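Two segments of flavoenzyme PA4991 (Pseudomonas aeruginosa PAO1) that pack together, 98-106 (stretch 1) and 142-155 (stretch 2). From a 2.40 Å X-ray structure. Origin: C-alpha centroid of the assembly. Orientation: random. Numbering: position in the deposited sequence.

Stretch 1, residues 98-106: SEAHYLWSP
Stretch 2 (142-155) GFKGKAYRLTEIVF

Residues 98-106 and 142-155 of PA4991 run antiparallel, burying 928 Å² between them. The pairing forms two ladders whose register shifts by one residue between Ser98 and Tyr102. Strand 102-105 lies against strand 146-149 with axes 4.6 Å apart at closest approach and N-to-C directions at 163°.

Ser98 (phi/psi -150/142, chi1 t) pairs with Val154 in the first ladder, with CA atoms 5.1 Å apart. Ser98 N donates to Val154 O (3.2 Å) and Val154 N to Ser98 O (3.1 Å), both nearly straight. The Ser98 hydroxyl reaches forward along its own stretch, OG donating to Ala100 O at 2.6 Å. Glu99 breaks the extended conformation (-76/-10, chi1 m); its side chain points away overall, yet CB lies 3.9 Å from Arg149 NH2, at the edge of the guanidinium.

Ala100 returns to extended angles (-154/145). Its CA makes a CA-H...O contact of 3.3 Å with Glu152 O, while its CB sits 3.4 Å from Arg149 NE. The same Glu152 O accepts from His101 N (3.2 Å), but the 137° angle makes this bond bent. His101 O in turn accepts from Leu150 N at 3.0 Å, so these bonds tie the two stretches together across the register shift. The His101 side chain (chi1 t, chi2 80°) points toward stretch 2: Leu150 CD1 lies at its ring edge, 4.3 Å from His101 CD2, and His101 CB is 4.0 Å from Val154 CG2. Glu152 OE2, 3.8 Å from His101 CD2, is buried without a polar partner.

Tyr102 (chi1 m) lies in the second ladder, in a non-hydrogen-bonded pair with Arg149, CA atoms 4.7 Å apart. Their side chains share one face with Trp104 and Ala147; Tyr102 CE2 packs 3.6 Å from CB of Arg149, whose chi1 to chi3 are all t. Leu103 and Tyr148 form the hydrogen-bonded pair that follows, each N donating to the other's O at 2.9 Å. On this opposite face, Leu103 (m, t) places CD2 3.7 Å from Leu150 CD1.

Trp104 (chi1 t, chi2 24°) pairs with Ala147 at a CA separation of 4.5 Å, and its indole reaches Phe143 (chi1 t), NE1 lying 3.5 Å from CE1 at the phenyl edge. The five-membered ring and phenyl meet obliquely, with planes at 57°. At Ser105, N donates to Lys146 O (3.0 Å), but the return bond from Lys146 N to Ser105 O is weak at 3.4 Å. Beside it, Gly145 adopts 84/-166, where a CB would clash with Ser105 O. Pro106, poorly ordered, has its CA 4.3 Å from Gly145 CA.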

# COMPACT_ATOMS: atom_id res chain seq x y z
N SER A 98 -5.69 10.68 10.13
CA SER A 98 -5.60 10.79 11.58
C SER A 98 -4.16 10.85 11.97
O SER A 98 -3.31 10.17 11.39
CB SER A 98 -6.25 9.59 12.24
OG SER A 98 -6.32 9.72 13.65
N GLU A 99 -3.90 11.66 12.97
CA GLU A 99 -2.55 11.85 13.49
C GLU A 99 -2.12 10.67 14.36
O GLU A 99 -0.98 10.61 14.78
CB GLU A 99 -2.52 13.11 14.36
CG GLU A 99 -2.87 14.39 13.60
CD GLU A 99 -1.68 15.29 13.39
OE1 GLU A 99 -0.60 14.77 13.00
OE2 GLU A 99 -1.80 16.51 13.64
N ALA A 100 -3.07 9.79 14.67
CA ALA A 100 -2.86 8.68 15.57
C ALA A 100 -3.85 7.57 15.21
O ALA A 100 -4.97 7.82 14.76
CB ALA A 100 -3.08 9.13 16.99
N HIS A 101 -3.38 6.35 15.37
CA HIS A 101 -4.21 5.17 15.34
C HIS A 101 -4.24 4.68 16.77
O HIS A 101 -3.30 4.91 17.51
CB HIS A 101 -3.60 4.14 14.40
CG HIS A 101 -4.44 2.91 14.26
ND1 HIS A 101 -5.53 2.86 13.43
CD2 HIS A 101 -4.36 1.70 14.86
CE1 HIS A 101 -6.08 1.66 13.51
NE2 HIS A 101 -5.38 0.94 14.36
N TYR A 102 -5.33 4.04 17.19
CA TYR A 102 -5.55 3.69 18.62
C TYR A 102 -5.75 2.19 18.83
O TYR A 102 -6.09 1.46 17.88
CB TYR A 102 -6.78 4.43 19.17
CG TYR A 102 -6.61 5.93 19.25
CD1 TYR A 102 -6.62 6.72 18.10
CD2 TYR A 102 -6.44 6.57 20.48
CE1 TYR A 102 -6.45 8.10 18.17
CE2 TYR A 102 -6.28 7.94 20.56
CZ TYR A 102 -6.30 8.71 19.42
OH TYR A 102 -6.15 10.07 19.51
N LEU A 103 -5.46 1.73 20.06
CA LEU A 103 -5.88 0.40 20.53
C LEU A 103 -7.06 0.64 21.43
O LEU A 103 -7.14 1.66 22.12
CB LEU A 103 -4.81 -0.35 21.34
CG LEU A 103 -3.41 -0.53 20.77
CD1 LEU A 103 -2.52 -1.28 21.74
CD2 LEU A 103 -3.44 -1.21 19.40
N TRP A 104 -7.94 -0.34 21.46
CA TRP A 104 -9.26 -0.21 22.04
C TRP A 104 -9.60 -1.53 22.73
O TRP A 104 -9.75 -2.56 22.07
CB TRP A 104 -10.20 0.17 20.90
CG TRP A 104 -11.64 0.11 21.12
CD1 TRP A 104 -12.33 0.18 22.30
CD2 TRP A 104 -12.61 0.02 20.08
NE1 TRP A 104 -13.68 0.11 22.04
CE2 TRP A 104 -13.87 0.03 20.68
CE3 TRP A 104 -12.53 -0.11 18.69
CZ2 TRP A 104 -15.04 -0.08 19.95
CZ3 TRP A 104 -13.70 -0.21 17.96
CH2 TRP A 104 -14.93 -0.20 18.59
N SER A 105 -9.66 -1.48 24.06
CA SER A 105 -9.69 -2.66 24.94
C SER A 105 -10.98 -2.67 25.76
O SER A 105 -11.69 -1.65 25.80
CB SER A 105 -8.48 -2.64 25.90
OG SER A 105 -7.30 -3.17 25.30
N PRO A 106 -11.32 -3.83 26.38
CA PRO A 106 -12.47 -3.84 27.30
C PRO A 106 -12.02 -3.93 28.77
O PRO A 106 -10.87 -3.61 29.09
CB PRO A 106 -13.24 -5.10 26.86
CG PRO A 106 -12.24 -5.95 26.10
CD PRO A 106 -10.92 -5.22 26.08
N GLY A 142 -21.53 5.98 27.33
CA GLY A 142 -21.58 4.52 27.20
C GLY A 142 -20.24 3.85 26.91
O GLY A 142 -20.13 2.63 27.06
N PHE A 143 -19.23 4.61 26.48
CA PHE A 143 -17.92 4.03 26.31
C PHE A 143 -17.34 3.58 27.63
O PHE A 143 -16.97 4.40 28.47
CB PHE A 143 -16.91 4.98 25.69
CG PHE A 143 -15.57 4.34 25.48
CD1 PHE A 143 -15.47 3.11 24.79
CD2 PHE A 143 -14.41 4.93 25.96
CE1 PHE A 143 -14.24 2.50 24.59
CE2 PHE A 143 -13.17 4.32 25.74
CZ PHE A 143 -13.09 3.10 25.06
N LYS A 144 -17.24 2.26 27.77
CA LYS A 144 -16.61 1.62 28.91
C LYS A 144 -15.36 1.00 28.34
O LYS A 144 -15.24 0.84 27.12
CB LYS A 144 -17.55 0.55 29.49
CG LYS A 144 -18.96 1.09 29.80
CD LYS A 144 -19.96 0.01 30.21
CE LYS A 144 -19.82 -0.44 31.66
NZ LYS A 144 -19.70 0.69 32.62
N GLY A 145 -14.41 0.67 29.20
CA GLY A 145 -13.11 0.20 28.72
C GLY A 145 -12.22 1.39 28.40
O GLY A 145 -12.53 2.53 28.78
N LYS A 146 -11.13 1.12 27.69
CA LYS A 146 -10.05 2.08 27.59
C LYS A 146 -9.36 2.07 26.26
O LYS A 146 -9.22 1.02 25.62
CB LYS A 146 -9.02 1.85 28.70
CG LYS A 146 -9.01 0.46 29.34
CD LYS A 146 -8.14 0.46 30.58
CE LYS A 146 -8.76 1.30 31.70
NZ LYS A 146 -8.15 0.98 33.01
N ALA A 147 -8.92 3.25 25.85
CA ALA A 147 -8.27 3.43 24.57
C ALA A 147 -6.87 3.98 24.78
O ALA A 147 -6.65 4.79 25.70
CB ALA A 147 -9.09 4.35 23.68
N TYR A 148 -5.95 3.53 23.92
CA TYR A 148 -4.53 3.88 23.98
C TYR A 148 -4.08 4.47 22.63
O TYR A 148 -4.23 3.83 21.60
CB TYR A 148 -3.70 2.64 24.32
CG TYR A 148 -4.06 1.94 25.61
CD1 TYR A 148 -5.20 1.14 25.70
CD2 TYR A 148 -3.26 2.04 26.75
CE1 TYR A 148 -5.53 0.47 26.87
CE2 TYR A 148 -3.58 1.39 27.94
CZ TYR A 148 -4.73 0.60 28.00
OH TYR A 148 -5.08 -0.07 29.17
N ARG A 149 -3.55 5.68 22.67
CA ARG A 149 -3.03 6.40 21.49
C ARG A 149 -1.63 5.87 21.06
O ARG A 149 -0.72 5.79 21.89
CB ARG A 149 -2.96 7.92 21.82
CG ARG A 149 -2.40 8.79 20.70
CD ARG A 149 -2.26 10.28 21.02
NE ARG A 149 -2.36 11.03 19.76
CZ ARG A 149 -1.70 12.15 19.42
NH1 ARG A 149 -0.88 12.77 20.27
NH2 ARG A 149 -1.90 12.68 18.20
N LEU A 150 -1.44 5.54 19.78
CA LEU A 150 -0.14 5.06 19.28
C LEU A 150 0.53 6.13 18.46
O LEU A 150 -0.11 7.10 18.03
CB LEU A 150 -0.31 3.80 18.44
CG LEU A 150 -1.05 2.64 19.11
CD1 LEU A 150 -1.46 1.58 18.10
CD2 LEU A 150 -0.22 2.02 20.22
N THR A 151 1.83 5.92 18.23
CA THR A 151 2.64 6.77 17.33
C THR A 151 2.31 6.49 15.88
O THR A 151 2.68 7.28 15.02
CB THR A 151 4.17 6.52 17.49
OG1 THR A 151 4.49 5.15 17.18
CG2 THR A 151 4.64 6.89 18.91
N GLU A 152 1.68 5.36 15.61
CA GLU A 152 1.21 5.01 14.28
C GLU A 152 0.32 6.11 13.68
O GLU A 152 -0.34 6.83 14.39
CB GLU A 152 0.47 3.67 14.33
CG GLU A 152 1.30 2.48 14.83
CD GLU A 152 0.57 1.13 14.71
OE1 GLU A 152 1.21 0.07 15.03
OE2 GLU A 152 -0.63 1.11 14.29
N ILE A 153 0.33 6.23 12.36
CA ILE A 153 -0.28 7.34 11.63
C ILE A 153 -1.22 6.72 10.65
O ILE A 153 -0.96 5.59 10.19
CB ILE A 153 0.72 8.06 10.69
CG1 ILE A 153 2.07 8.32 11.31
CG2 ILE A 153 0.16 9.39 10.21
CD1 ILE A 153 3.14 8.56 10.26
N VAL A 154 -2.25 7.47 10.25
CA VAL A 154 -3.13 7.03 9.15
C VAL A 154 -3.20 8.02 8.01
O VAL A 154 -3.65 9.14 8.20
CB VAL A 154 -4.56 6.76 9.62
CG1 VAL A 154 -5.39 6.17 8.49
CG2 VAL A 154 -4.53 5.85 10.85
N PHE A 155 -2.80 7.56 6.83
CA PHE A 155 -2.62 8.38 5.64
C PHE A 155 -3.86 8.29 4.80
O PHE A 155 -4.47 7.26 4.76
CB PHE A 155 -1.41 7.88 4.79
CG PHE A 155 -0.12 8.59 5.07
CD1 PHE A 155 0.59 8.34 6.22
CD2 PHE A 155 0.40 9.53 4.18
CE1 PHE A 155 1.79 9.01 6.51
CE2 PHE A 155 1.59 10.21 4.47
CZ PHE A 155 2.27 9.96 5.65